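Local coordinates for carbonic anhydrase (Glaciozyma antarctica, PDB 5ZTP), which probably catalyses the reversible hydration of carbon dioxide to bicarbonate, as a carbonic anhydrase of apparently beta-class type from a cold-adapted yeast, at residues F98-L103 with L122-F127; D129-I134 with G155-V160; K31-V36 with E84-H89; G64-A69 with K135-F140; I75-L80 with P145-E150. All coordinates share one frame; numbering follows the deposited sequence.

Overall arrangement
The five contacts build one alpha/beta unit around the sheet ordered 56-61, 33-38, 84-90, 152-158 and 165-167. Contact 3 pairs two central strands; its Glu84-His89 segment touches contact 2 on neighbouring strand 152-158 (centres about 14 Å apart) and contact 4 (centres about 11 Å apart). Contacts 2 and 4 share helix 130-143, contacts 4 and 5 share helix 66-79. Contact 1 is in series after contact 3 and before contact 2; its centre is about 28 Å from that of contact 5, and the two do not touch. His89 ties contact 3 to Gly64 of contact 4 and Ser133 of contact 2. All five also touch the second subunit, so the dimer interface involves each of these regions.

Contact 1: F98-L103 with L122-F127; sequences FRSDQL and LACLEF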
# COMPACT_ATOMS: atom_id res chain seq x y z
N PHE A 98 -0.20 -5.91 19.30
CA PHE A 98 -1.11 -7.05 19.46
C PHE A 98 -0.67 -8.38 18.83
O PHE A 98 0.35 -8.49 18.14
CB PHE A 98 -2.49 -6.67 18.92
CG PHE A 98 -2.59 -6.73 17.43
CD1 PHE A 98 -2.05 -5.73 16.64
CD2 PHE A 98 -3.20 -7.81 16.79
CE1 PHE A 98 -2.13 -5.78 15.25
CE2 PHE A 98 -3.29 -7.86 15.39
CZ PHE A 98 -2.74 -6.84 14.63
N ARG A 99 -1.49 -9.39 19.12
CA ARG A 99 -1.29 -10.74 18.62
C ARG A 99 -2.53 -11.17 17.89
O ARG A 99 -3.60 -10.64 18.14
CB ARG A 99 -1.02 -11.68 19.76
CG ARG A 99 0.06 -12.70 19.46
CD ARG A 99 0.42 -13.45 20.74
NE ARG A 99 -0.80 -13.91 21.40
CZ ARG A 99 -0.99 -13.98 22.72
NH1 ARG A 99 -0.04 -13.62 23.57
NH2 ARG A 99 -2.16 -14.39 23.19
N SER A 100 -2.40 -12.12 16.98
CA SER A 100 -3.50 -12.42 16.05
C SER A 100 -4.73 -12.96 16.76
O SER A 100 -5.85 -12.62 16.39
CB SER A 100 -3.08 -13.39 14.96
OG SER A 100 -2.30 -12.72 13.99
N ASP A 101 -4.51 -13.79 17.77
CA ASP A 101 -5.61 -14.34 18.54
C ASP A 101 -6.33 -13.25 19.31
O ASP A 101 -7.56 -13.30 19.42
CB ASP A 101 -5.13 -15.44 19.48
CG ASP A 101 -3.99 -15.01 20.36
OD1 ASP A 101 -2.93 -14.60 19.82
OD2 ASP A 101 -4.13 -15.08 21.59
N GLN A 102 -5.59 -12.25 19.81
CA GLN A 102 -6.23 -11.13 20.52
C GLN A 102 -7.16 -10.38 19.60
O GLN A 102 -8.30 -10.06 19.98
CB GLN A 102 -5.23 -10.12 21.07
CG GLN A 102 -4.11 -10.70 21.91
CD GLN A 102 -3.16 -9.63 22.38
OE1 GLN A 102 -2.59 -8.87 21.58
NE2 GLN A 102 -2.97 -9.54 23.68
N LEU A 103 -6.67 -10.12 18.38
CA LEU A 103 -7.48 -9.44 17.39
C LEU A 103 -8.70 -10.27 16.99
O LEU A 103 -9.80 -9.72 16.86
CB LEU A 103 -6.68 -9.10 16.13
CG LEU A 103 -7.58 -8.46 15.04
CD1 LEU A 103 -6.95 -7.17 14.54
CD2 LEU A 103 -7.90 -9.38 13.86
N LEU A 122 -7.57 -14.92 9.30
CA LEU A 122 -6.58 -13.82 9.10
C LEU A 122 -5.28 -13.98 9.89
O LEU A 122 -5.28 -13.86 11.11
CB LEU A 122 -7.17 -12.48 9.55
CG LEU A 122 -8.26 -11.88 8.68
CD1 LEU A 122 -8.71 -10.61 9.39
CD2 LEU A 122 -7.77 -11.61 7.25
N ALA A 123 -4.18 -14.22 9.20
CA ALA A 123 -2.90 -14.09 9.84
C ALA A 123 -2.64 -12.59 9.81
O ALA A 123 -2.54 -12.00 8.72
CB ALA A 123 -1.83 -14.86 9.11
N CYS A 124 -2.55 -11.98 11.00
CA CYS A 124 -2.31 -10.55 11.09
C CYS A 124 -0.89 -10.13 10.76
O CYS A 124 -0.69 -9.00 10.31
CB CYS A 124 -2.71 -10.02 12.45
SG CYS A 124 -4.45 -10.31 12.79
N LEU A 125 0.09 -11.01 10.98
CA LEU A 125 1.49 -10.70 10.67
C LEU A 125 2.11 -9.62 11.62
O LEU A 125 2.98 -8.84 11.22
CB LEU A 125 1.65 -10.26 9.21
CG LEU A 125 1.34 -11.02 7.90
CD1 LEU A 125 0.55 -12.27 8.13
CD2 LEU A 125 0.67 -10.13 6.89
N GLU A 126 1.67 -9.61 12.88
CA GLU A 126 2.27 -8.81 13.96
C GLU A 126 3.76 -9.12 14.16
O GLU A 126 4.28 -10.14 13.70
CB GLU A 126 1.47 -9.02 15.26
CG GLU A 126 1.64 -10.38 15.94
CD GLU A 126 0.61 -11.40 15.57
OE1 GLU A 126 -0.01 -11.29 14.50
OE2 GLU A 126 0.42 -12.33 16.38
N PHE A 127 4.45 -8.22 14.83
CA PHE A 127 5.84 -8.44 15.18
C PHE A 127 6.16 -7.79 16.51
O PHE A 127 5.54 -6.80 16.90
CB PHE A 127 6.83 -7.96 14.09
CG PHE A 127 6.56 -6.55 13.55
CD1 PHE A 127 7.14 -5.41 14.16
CD2 PHE A 127 5.78 -6.35 12.41
CE1 PHE A 127 6.91 -4.13 13.67
CE2 PHE A 127 5.54 -5.08 11.92
CZ PHE A 127 6.11 -3.97 12.55
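Glu126 takes the crowded chi1 position, CG between its backbone N and carbonyl carbon (72°), and bends again at chi2 (-95°), which turns the carboxylate toward the start of helix 100-108. Ser100, the first residue of that helix, holds OG beside its own backbone N and anti to the carbonyl carbon (chi1 -76°), facing the same carboxylate. The result is a helix N-terminus met by a glutamate from a distant loop, with Arg99 at the N-cap position. The two carboxylate oxygens divide the work. Glu126 OE1 accepts the Ser100 hydroxyl at 2.7 Å from OG, through its syn lone pair. Glu126 OE2 accepts Ser100 N at 2.9 Å, the donor standing well above the carboxylate plane. Ser100 OG in turn accepts Cys124 N at 3.1 Å, so the hydroxyl relays between loop backbone and carboxylate. An alanine in place of Glu126 would remove both acceptors and would probably loosen the loop from the first helical turn. The positive end of the helix dipole would be expected to favour the charged carboxylate. Arg99 sends its guanidinium elsewhere: NE and NH2 grip Asp101 side-on, in plane, with NH2 2.6 Å from Asp101 OD2. Beside the polar group, Cys124 touches Phe98 and Leu103, which also pack on Ile75 and Leu79 of the second subunit. Cys124 SG meets the edge of the Phe98 ring, a sulfur-aromatic contact 5.1 Å from the centroid, while Leu103 CD2 touches the same sulfur at 3.7 Å.

Contact 2: D129-I134 with G155-V160; sequences DVDESI and GYRYEV
One guanidinium nitrogen carries the polar part of this contact: Arg157 NH1 sits before both carboxylate oxygens of Asp131. It donates to Asp131 OD1 at 3.0 Å, using the syn lone pair of that oxygen, and makes a salt bridge to Asp131 OD2 at 2.7 Å. The two planes are turned 38° against each other, so the pairing is not the flat two-nitrogen kind. Ile134 supplies the apolar half. Its CD1 tip lies on the strand backbone, 3.5 Å from Tyr156 O, and its CG2 branch rests 3.6 Å from Gly155 CA, where a side chain would point at it. Helix 130-134 runs nearly antiparallel to strand 155-158, at 156° with axes 8.5 Å apart, as expected of a beta-alpha-beta crossover whose connection from strand 84-90 to parallel neighbour 152-158, after inserted helices 100-108 and 116-119, ends with helix 130-143. The arginine reaches the helix because its chain is extended to CD and bends at chi3. From its other side Glu159 OE2 receives Arg157 NE at 3.1 Å, plus a weak bond from NH2, completing a network of one cation between two acids that would probably favour their ionised forms. Glu159 OE1 is bonded to Thr162 OG1. On the helix side, Asp129 caps the first turn: its OD2 accepts Glu132 N at 2.7 Å and 177°. Ser133 OG, one turn on, is hydrogen-bonded to His89 ND1.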
# COMPACT_ATOMS: atom_id res chain seq x y z
N ASP A 129 9.39 -6.77 17.26
CA ASP A 129 10.55 -5.89 17.15
C ASP A 129 10.58 -5.25 15.78
O ASP A 129 10.43 -5.95 14.76
CB ASP A 129 11.86 -6.67 17.40
CG ASP A 129 13.08 -5.78 17.45
OD1 ASP A 129 13.32 -5.21 18.53
OD2 ASP A 129 13.82 -5.65 16.44
N VAL A 130 10.80 -3.93 15.76
CA VAL A 130 10.74 -3.18 14.51
C VAL A 130 11.88 -3.57 13.62
O VAL A 130 11.69 -3.79 12.44
CB VAL A 130 10.77 -1.68 14.73
CG1 VAL A 130 10.92 -0.95 13.40
CG2 VAL A 130 9.50 -1.24 15.45
N ASP A 131 13.08 -3.65 14.16
CA ASP A 131 14.25 -3.91 13.33
C ASP A 131 14.34 -5.38 12.87
O ASP A 131 14.58 -5.67 11.68
CB ASP A 131 15.49 -3.44 14.06
CG ASP A 131 15.57 -1.92 14.15
OD1 ASP A 131 14.55 -1.26 14.40
OD2 ASP A 131 16.65 -1.38 13.93
N GLU A 132 14.11 -6.31 13.79
CA GLU A 132 14.05 -7.73 13.40
C GLU A 132 12.97 -7.99 12.33
O GLU A 132 13.16 -8.86 11.49
CB GLU A 132 13.88 -8.70 14.61
CG GLU A 132 15.07 -9.66 14.88
CD GLU A 132 16.47 -9.05 14.76
OE1 GLU A 132 16.73 -7.91 15.22
OE2 GLU A 132 17.35 -9.74 14.19
N SER A 133 11.87 -7.23 12.34
CA SER A 133 10.83 -7.44 11.35
C SER A 133 11.32 -6.98 9.99
O SER A 133 10.92 -7.55 8.94
CB SER A 133 9.53 -6.74 11.73
OG SER A 133 9.73 -5.37 11.94
N ILE A 134 12.21 -5.97 10.01
CA ILE A 134 12.83 -5.45 8.80
C ILE A 134 13.84 -6.45 8.28
O ILE A 134 13.75 -6.88 7.13
CB ILE A 134 13.51 -4.10 9.00
CG1 ILE A 134 12.48 -3.03 9.32
CG2 ILE A 134 14.25 -3.70 7.73
CD1 ILE A 134 13.07 -1.77 9.89
N GLY A 155 16.28 -2.44 3.57
CA GLY A 155 15.25 -2.25 4.58
C GLY A 155 15.62 -1.15 5.55
O GLY A 155 16.77 -1.08 6.06
N TYR A 156 14.63 -0.30 5.81
CA TYR A 156 14.81 0.91 6.59
C TYR A 156 13.75 1.00 7.65
O TYR A 156 12.59 0.64 7.41
CB TYR A 156 14.71 2.13 5.69
CG TYR A 156 15.88 2.26 4.75
CD1 TYR A 156 15.96 1.47 3.62
CD2 TYR A 156 16.92 3.16 5.02
CE1 TYR A 156 17.06 1.55 2.77
CE2 TYR A 156 18.00 3.26 4.16
CZ TYR A 156 18.08 2.45 3.03
OH TYR A 156 19.17 2.50 2.18
N ARG A 157 14.17 1.47 8.83
CA ARG A 157 13.29 1.88 9.91
C ARG A 157 12.98 3.33 9.70
O ARG A 157 13.84 4.19 9.92
CB ARG A 157 13.99 1.73 11.27
CG ARG A 157 13.22 2.35 12.44
CD ARG A 157 13.88 2.03 13.77
NE ARG A 157 15.14 2.76 13.85
CZ ARG A 157 16.27 2.29 14.38
NH1 ARG A 157 16.35 1.07 14.90
NH2 ARG A 157 17.34 3.07 14.38
N TYR A 158 11.76 3.63 9.30
CA TYR A 158 11.29 4.99 9.40
C TYR A 158 11.06 5.36 10.86
O TYR A 158 10.32 4.65 11.55
CB TYR A 158 9.98 5.19 8.63
CG TYR A 158 9.47 6.60 8.70
CD1 TYR A 158 10.07 7.63 7.98
CD2 TYR A 158 8.41 6.92 9.50
CE1 TYR A 158 9.62 8.93 8.06
CE2 TYR A 158 7.95 8.21 9.59
CZ TYR A 158 8.56 9.21 8.86
OH TYR A 158 8.06 10.48 8.98
N GLU A 159 11.68 6.44 11.34
CA GLU A 159 11.41 6.96 12.67
C GLU A 159 10.36 8.05 12.66
O GLU A 159 10.59 9.12 12.15
CB GLU A 159 12.68 7.50 13.28
CG GLU A 159 13.45 6.46 14.07
CD GLU A 159 14.93 6.77 14.09
OE1 GLU A 159 15.27 7.99 14.10
OE2 GLU A 159 15.72 5.78 14.08
N VAL A 160 9.21 7.78 13.26
CA VAL A 160 8.07 8.72 13.27
C VAL A 160 8.36 9.95 14.11
O VAL A 160 7.66 10.96 13.99
CB VAL A 160 6.78 8.07 13.83
CG1 VAL A 160 6.33 6.92 12.94
CG2 VAL A 160 6.96 7.63 15.28

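Contact 3: K31-V36 with E84-H89; sequences KRVAIV and EVIVIH
Arg32 opens the pairing with its carbonyl, which receives a weak bond from Glu84 N at the end of the ladder. Val33 follows with its backbone N and O turned to the other side, and its side chain lies alongside that of Glu84, the two pointing the same way. Its CG1 branch also reaches Ile86 CD1 at 4.0 Å. Ala34 is the first residue with both polar backbone atoms engaged here: Ala34 N donates to Glu84 O at 2.8 Å, and Ala34 O accepts Ile86 N at 3.0 Å. Such alternation, one residue bonding to two that flank its partner, is the signature of parallel strands, and the short axes run 20° apart. Ile35 returns to the face of Val33. There its CD1 settles against Ile86 CB at 3.8 Å, while CG2 crosses toward Ile88 CD1. Val36 repeats the pattern of Ala34 with straighter bonds: its N reaches Ile86 O at 172°, and its O takes Ile88 N at 2.7 Å. Val36 CG2 meets Val85 CG1 at 3.9 Å on the opposite face. That face, with Ala34, Val36, Val85 and Val87, lies under helices 66-79 and 130-143. On the other, Glu84 accepts Tyr3 N and Ala4 N of the second subunit, and Ile86 packs on its Leu8. Strand 56-61 adjoins 33-38 through Val33 and Ile35, and strand 152-158 borders 84-90.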
# COMPACT_ATOMS: atom_id res chain seq x y z
N LYS A 31 12.27 4.84 -11.78
CA LYS A 31 13.45 4.42 -11.01
C LYS A 31 13.51 2.91 -10.76
O LYS A 31 14.42 2.42 -10.09
CB LYS A 31 13.51 5.09 -9.64
CG LYS A 31 13.33 6.58 -9.69
CD LYS A 31 14.50 7.30 -10.31
CE LYS A 31 14.26 8.80 -10.21
NZ LYS A 31 15.41 9.55 -10.77
N ARG A 32 12.53 2.19 -11.29
CA ARG A 32 12.54 0.74 -11.20
C ARG A 32 12.55 0.27 -9.75
O ARG A 32 13.25 -0.66 -9.39
CB ARG A 32 13.74 0.20 -11.97
CG ARG A 32 13.96 0.92 -13.29
CD ARG A 32 15.36 0.72 -13.80
NE ARG A 32 15.47 -0.56 -14.47
CZ ARG A 32 16.61 -1.18 -14.69
NH1 ARG A 32 17.77 -0.67 -14.29
NH2 ARG A 32 16.58 -2.34 -15.31
N VAL A 33 11.75 0.94 -8.93
CA VAL A 33 11.76 0.74 -7.49
C VAL A 33 10.37 0.39 -7.02
O VAL A 33 9.38 1.00 -7.47
CB VAL A 33 12.16 2.02 -6.73
CG1 VAL A 33 12.30 1.74 -5.24
CG2 VAL A 33 13.46 2.60 -7.25
N ALA A 34 10.32 -0.56 -6.09
CA ALA A 34 9.09 -0.87 -5.41
C ALA A 34 9.31 -0.59 -3.95
O ALA A 34 10.21 -1.16 -3.33
CB ALA A 34 8.74 -2.32 -5.61
N ILE A 35 8.53 0.33 -3.40
CA ILE A 35 8.58 0.60 -1.96
C ILE A 35 7.64 -0.37 -1.26
O ILE A 35 6.51 -0.55 -1.70
CB ILE A 35 8.12 2.05 -1.60
CG1 ILE A 35 9.01 3.12 -2.29
CG2 ILE A 35 8.09 2.26 -0.10
CD1 ILE A 35 10.51 2.85 -2.29
N VAL A 36 8.10 -0.99 -0.18
CA VAL A 36 7.20 -1.79 0.63
C VAL A 36 7.16 -1.21 2.02
O VAL A 36 8.09 -1.39 2.80
CB VAL A 36 7.64 -3.25 0.70
CG1 VAL A 36 6.67 -4.03 1.58
CG2 VAL A 36 7.72 -3.83 -0.70
N GLU A 84 14.52 -3.05 -7.96
CA GLU A 84 14.80 -2.60 -6.61
C GLU A 84 13.59 -2.66 -5.72
O GLU A 84 12.49 -2.25 -6.10
CB GLU A 84 15.37 -1.19 -6.63
CG GLU A 84 15.60 -0.63 -5.23
CD GLU A 84 16.60 0.48 -5.18
OE1 GLU A 84 16.90 1.08 -6.24
OE2 GLU A 84 17.08 0.73 -4.05
N VAL A 85 13.83 -3.15 -4.51
CA VAL A 85 12.87 -3.09 -3.41
C VAL A 85 13.47 -2.39 -2.22
O VAL A 85 14.49 -2.81 -1.69
CB VAL A 85 12.44 -4.50 -2.95
CG1 VAL A 85 11.42 -4.42 -1.81
CG2 VAL A 85 11.89 -5.28 -4.15
N ILE A 86 12.81 -1.33 -1.78
CA ILE A 86 13.09 -0.74 -0.47
C ILE A 86 11.96 -1.05 0.54
O ILE A 86 10.80 -0.66 0.30
CB ILE A 86 13.19 0.78 -0.59
CG1 ILE A 86 14.16 1.16 -1.72
CG2 ILE A 86 13.60 1.38 0.75
CD1 ILE A 86 14.34 2.66 -1.91
N VAL A 87 12.28 -1.77 1.63
CA VAL A 87 11.31 -2.08 2.74
C VAL A 87 11.35 -0.99 3.80
O VAL A 87 12.41 -0.57 4.23
CB VAL A 87 11.56 -3.46 3.44
CG1 VAL A 87 10.68 -3.62 4.66
CG2 VAL A 87 11.25 -4.62 2.53
N ILE A 88 10.19 -0.51 4.21
CA ILE A 88 10.14 0.45 5.30
C ILE A 88 9.13 0.01 6.33
O ILE A 88 7.90 0.02 6.09
CB ILE A 88 9.76 1.87 4.84
CG1 ILE A 88 10.66 2.33 3.67
CG2 ILE A 88 9.85 2.83 6.02
CD1 ILE A 88 10.15 3.55 2.92
N HIS A 89 9.68 -0.42 7.47
CA HIS A 89 8.92 -0.51 8.72
C HIS A 89 9.23 0.70 9.59
O HIS A 89 10.27 1.35 9.44
CB HIS A 89 9.23 -1.79 9.50
CG HIS A 89 8.88 -3.03 8.75
ND1 HIS A 89 9.17 -4.29 9.23
CD2 HIS A 89 8.28 -3.21 7.55
CE1 HIS A 89 8.76 -5.18 8.35
NE2 HIS A 89 8.22 -4.55 7.32

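Contact 4: G64-A69 with K135-F140; sequences GRASDA and KEDVAF
Asp137 is the centre of the arrangement. Its side chain points at the other segment with OD1 nearly eclipsing CA about the CB-CG bond (chi2 -3°), and each oxygen has its own task. Asp137 OD2 accepts Ala66 N at 3.0 Å in a fairly straight bond (162°), the donor lying well above the carboxylate plane. Asp137 OD1 forms a salt bridge at 2.7 Å with Arg65 NH1, meeting the rim of the guanidinium close to its plane. To bring NH1 there the Arg65 chain bends at chi2 and chi3 and runs roughly perpendicular to Asp137, while its NE is bonded to Leu125 O. The Ala66 amide and Arg65 thus grip a buried carboxylate that His89 also packs against, and the cation would probably favour its charged form. Phe140, one helical turn on, has CG anti to its backbone N (chi1 170°), so that the ring reaches across to the start of helix 66-79. Ala66 CB abuts the ring edge at 3.6 Å from Phe140 CD2, and Ser67 CA approaches Phe140 CE2 at 3.7 Å. His144 meets the same ring edge-to-face. An acid from helix 130-143 accepting an amide at the beginning of helix 66-79 joins the two helices that pack on one face of the sheet, a layered alpha/beta arrangement consistent with the beta-class carbonic anhydrase fold.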
# COMPACT_ATOMS: atom_id res chain seq x y z
N GLY A 64 3.67 -3.17 6.88
CA GLY A 64 4.64 -3.06 5.82
C GLY A 64 5.28 -4.41 5.52
O GLY A 64 6.46 -4.49 5.19
N ARG A 65 4.47 -5.46 5.57
CA ARG A 65 5.00 -6.81 5.52
C ARG A 65 5.17 -7.33 4.11
O ARG A 65 4.26 -7.28 3.30
CB ARG A 65 4.11 -7.79 6.32
CG ARG A 65 3.93 -7.41 7.77
CD ARG A 65 5.28 -7.38 8.47
NE ARG A 65 5.40 -8.39 9.54
CZ ARG A 65 6.33 -9.35 9.61
NH1 ARG A 65 7.26 -9.49 8.67
NH2 ARG A 65 6.30 -10.20 10.65
N ALA A 66 6.36 -7.88 3.87
CA ALA A 66 6.78 -8.44 2.58
C ALA A 66 5.85 -9.52 2.09
O ALA A 66 5.45 -9.48 0.91
CB ALA A 66 8.20 -9.00 2.66
N SER A 67 5.51 -10.48 2.95
CA SER A 67 4.71 -11.66 2.53
C SER A 67 3.44 -11.18 1.90
O SER A 67 3.05 -11.66 0.85
CB SER A 67 4.38 -12.63 3.69
OG SER A 67 3.58 -12.04 4.73
N ASP A 68 2.82 -10.21 2.56
CA ASP A 68 1.55 -9.63 2.12
C ASP A 68 1.68 -8.88 0.81
O ASP A 68 0.77 -8.88 0.02
CB ASP A 68 1.03 -8.66 3.18
CG ASP A 68 -0.42 -8.37 3.01
OD1 ASP A 68 -1.14 -9.24 2.51
OD2 ASP A 68 -0.86 -7.28 3.37
N ALA A 69 2.83 -8.24 0.65
CA ALA A 69 3.22 -7.43 -0.49
C ALA A 69 3.74 -8.26 -1.66
O ALA A 69 3.97 -7.72 -2.75
CB ALA A 69 4.32 -6.46 -0.05
N LYS A 135 14.77 -6.84 9.15
CA LYS A 135 15.72 -7.90 8.80
C LYS A 135 15.01 -9.12 8.21
O LYS A 135 15.36 -9.58 7.13
CB LYS A 135 16.54 -8.32 10.02
CG LYS A 135 17.50 -7.24 10.53
CD LYS A 135 18.25 -7.66 11.79
CE LYS A 135 19.30 -6.64 12.22
NZ LYS A 135 20.57 -7.36 12.54
N GLU A 136 14.02 -9.63 8.94
CA GLU A 136 13.23 -10.79 8.50
C GLU A 136 12.57 -10.56 7.16
O GLU A 136 12.70 -11.39 6.26
CB GLU A 136 12.16 -11.16 9.55
CG GLU A 136 12.65 -12.18 10.59
CD GLU A 136 12.08 -11.99 11.99
OE1 GLU A 136 10.86 -12.13 12.19
OE2 GLU A 136 12.87 -11.72 12.93
N ASP A 137 11.89 -9.43 6.98
CA ASP A 137 11.29 -9.15 5.65
C ASP A 137 12.31 -8.97 4.51
O ASP A 137 12.09 -9.43 3.42
CB ASP A 137 10.38 -7.93 5.71
CG ASP A 137 8.98 -8.29 6.14
OD1 ASP A 137 8.67 -9.47 6.35
OD2 ASP A 137 8.16 -7.37 6.24
N VAL A 138 13.41 -8.30 4.76
CA VAL A 138 14.42 -8.16 3.73
C VAL A 138 14.93 -9.55 3.29
O VAL A 138 14.89 -9.90 2.10
CB VAL A 138 15.59 -7.32 4.24
CG1 VAL A 138 16.72 -7.30 3.22
CG2 VAL A 138 15.12 -5.91 4.51
N ALA A 139 15.42 -10.31 4.26
CA ALA A 139 15.94 -11.67 4.04
C ALA A 139 14.98 -12.52 3.23
O ALA A 139 15.36 -13.15 2.23
CB ALA A 139 16.18 -12.34 5.38
N PHE A 140 13.74 -12.58 3.72
CA PHE A 140 12.66 -13.30 3.08
C PHE A 140 12.64 -13.02 1.59
O PHE A 140 12.62 -13.96 0.77
CB PHE A 140 11.35 -12.89 3.76
CG PHE A 140 10.11 -13.36 3.08
CD1 PHE A 140 9.72 -14.68 3.14
CD2 PHE A 140 9.29 -12.47 2.43
CE1 PHE A 140 8.55 -15.12 2.54
CE2 PHE A 140 8.12 -12.91 1.83
CZ PHE A 140 7.74 -14.23 1.88

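Contact 5: I75-L80 with P145-E150; sequences ISQELL and PLILPE
One hydrogen bond joins residues 75-80 to 145-150. Leu148 N donates to Gln77 OE1 at 2.8 Å with an angle of 159°, in the plane of the side-chain amide and on a lone pair of the oxygen. Gln77 reaches it with CG anti to its carbonyl carbon (chi1 -68°) and the chain extended beyond CG, so the amide group stands clear of helix 66-79. Gln77 NE2 is hydrogen-bonded to Thr151 OG1, a second tie of this side chain to the loop, which sets which end of the amide faces Leu148. Van der Waals contacts surround this bond. Ile147 CG2 lies 3.5 Å from Gln77 NE2, the Ile147 side chain roughly perpendicular to that of Gln77, and Leu148 CG approaches Gln77 OE1 at 3.3 Å, the two chains running past one another head to tail. An alanine at Gln77 would remove the acceptor, which is likely to deprive Leu148 N of this partner and hold the loop less firmly. Of the charged groups, Glu78 bends at chi2 and brings OE2 to 3.3 Å from Leu148 CD2, a carboxylate beside a methyl; its other oxygen, OE1, makes a salt bridge to Arg110 of the second subunit. The contact therefore joins the late turns of helix 66-79 to the loop between helix 130-143 and strand 152-158, with Ser76 bonded to His57 of strand 56-61 and Leu79 packed on Phe98 of the second subunit.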
# COMPACT_ATOMS: atom_id res chain seq x y z
N ILE A 75 4.02 -8.76 -9.59
CA ILE A 75 3.50 -7.97 -10.69
C ILE A 75 4.42 -6.78 -11.02
O ILE A 75 4.76 -6.57 -12.18
CB ILE A 75 2.06 -7.52 -10.39
CG1 ILE A 75 1.16 -8.75 -10.52
CG2 ILE A 75 1.62 -6.40 -11.32
CD1 ILE A 75 -0.14 -8.66 -9.74
N SER A 76 4.84 -6.04 -10.01
CA SER A 76 5.76 -4.90 -10.25
C SER A 76 7.02 -5.33 -11.02
O SER A 76 7.38 -4.69 -12.00
CB SER A 76 6.12 -4.21 -8.91
OG SER A 76 7.16 -3.27 -9.04
N GLN A 77 7.65 -6.42 -10.61
CA GLN A 77 8.85 -6.94 -11.28
C GLN A 77 8.63 -7.50 -12.69
O GLN A 77 9.26 -7.04 -13.65
CB GLN A 77 9.48 -8.06 -10.45
CG GLN A 77 10.09 -7.61 -9.13
CD GLN A 77 11.19 -8.55 -8.62
OE1 GLN A 77 11.15 -9.77 -8.83
NE2 GLN A 77 12.17 -7.98 -7.93
N GLU A 78 7.77 -8.50 -12.79
CA GLU A 78 7.65 -9.36 -13.99
C GLU A 78 6.88 -8.66 -15.12
O GLU A 78 7.07 -8.94 -16.30
CB GLU A 78 6.92 -10.68 -13.65
CG GLU A 78 7.39 -11.41 -12.40
CD GLU A 78 8.71 -12.14 -12.57
OE1 GLU A 78 8.95 -12.71 -13.62
OE2 GLU A 78 9.53 -12.14 -11.64
N LEU A 79 6.01 -7.75 -14.71
CA LEU A 79 5.22 -6.98 -15.66
C LEU A 79 5.75 -5.57 -15.89
O LEU A 79 5.67 -5.07 -16.99
CB LEU A 79 3.78 -6.89 -15.18
CG LEU A 79 2.82 -7.78 -15.97
CD1 LEU A 79 3.15 -9.27 -15.90
CD2 LEU A 79 1.43 -7.52 -15.43
N LEU A 80 6.29 -4.92 -14.87
CA LEU A 80 6.69 -3.52 -14.99
C LEU A 80 8.19 -3.33 -14.60
O LEU A 80 8.94 -4.30 -14.60
CB LEU A 80 5.74 -2.70 -14.13
CG LEU A 80 4.26 -2.99 -14.47
CD1 LEU A 80 3.30 -2.59 -13.35
CD2 LEU A 80 3.89 -2.29 -15.77
N PRO A 145 12.12 -17.23 -4.22
CA PRO A 145 12.42 -17.65 -5.58
C PRO A 145 11.58 -16.94 -6.64
O PRO A 145 12.01 -16.83 -7.79
CB PRO A 145 12.10 -19.16 -5.55
CG PRO A 145 11.10 -19.32 -4.45
CD PRO A 145 11.52 -18.32 -3.42
N LEU A 146 10.39 -16.47 -6.26
CA LEU A 146 9.54 -15.64 -7.12
C LEU A 146 9.97 -14.19 -7.28
O LEU A 146 9.34 -13.46 -8.01
CB LEU A 146 8.11 -15.67 -6.64
CG LEU A 146 7.23 -16.70 -7.30
CD1 LEU A 146 7.96 -17.99 -7.64
CD2 LEU A 146 6.04 -16.96 -6.40
N ILE A 147 11.01 -13.76 -6.56
CA ILE A 147 11.63 -12.44 -6.73
C ILE A 147 12.86 -12.67 -7.57
O ILE A 147 13.54 -13.67 -7.41
CB ILE A 147 12.09 -11.86 -5.39
CG1 ILE A 147 10.91 -11.65 -4.47
CG2 ILE A 147 12.81 -10.53 -5.57
CD1 ILE A 147 10.04 -10.51 -4.88
N LEU A 148 13.14 -11.74 -8.47
CA LEU A 148 14.24 -11.95 -9.40
C LEU A 148 15.58 -11.93 -8.70
O LEU A 148 15.81 -11.15 -7.79
CB LEU A 148 14.23 -10.89 -10.49
CG LEU A 148 12.96 -10.85 -11.33
CD1 LEU A 148 13.04 -9.63 -12.24
CD2 LEU A 148 12.75 -12.16 -12.09
N PRO A 149 16.49 -12.81 -9.12
CA PRO A 149 17.79 -12.96 -8.44
C PRO A 149 18.69 -11.69 -8.45
O PRO A 149 19.53 -11.49 -7.56
CB PRO A 149 18.43 -14.11 -9.22
CG PRO A 149 17.75 -14.11 -10.56
CD PRO A 149 16.33 -13.75 -10.25
N GLU A 150 18.51 -10.81 -9.44
CA GLU A 150 19.30 -9.59 -9.52
C GLU A 150 18.75 -8.43 -8.66
O GLU A 150 19.32 -7.35 -8.62
CB GLU A 150 19.42 -9.14 -10.99
CG GLU A 150 18.09 -8.73 -11.64
CD GLU A 150 17.54 -9.77 -12.59
OE1 GLU A 150 17.45 -10.98 -12.20
OE2 GLU A 150 17.18 -9.36 -13.72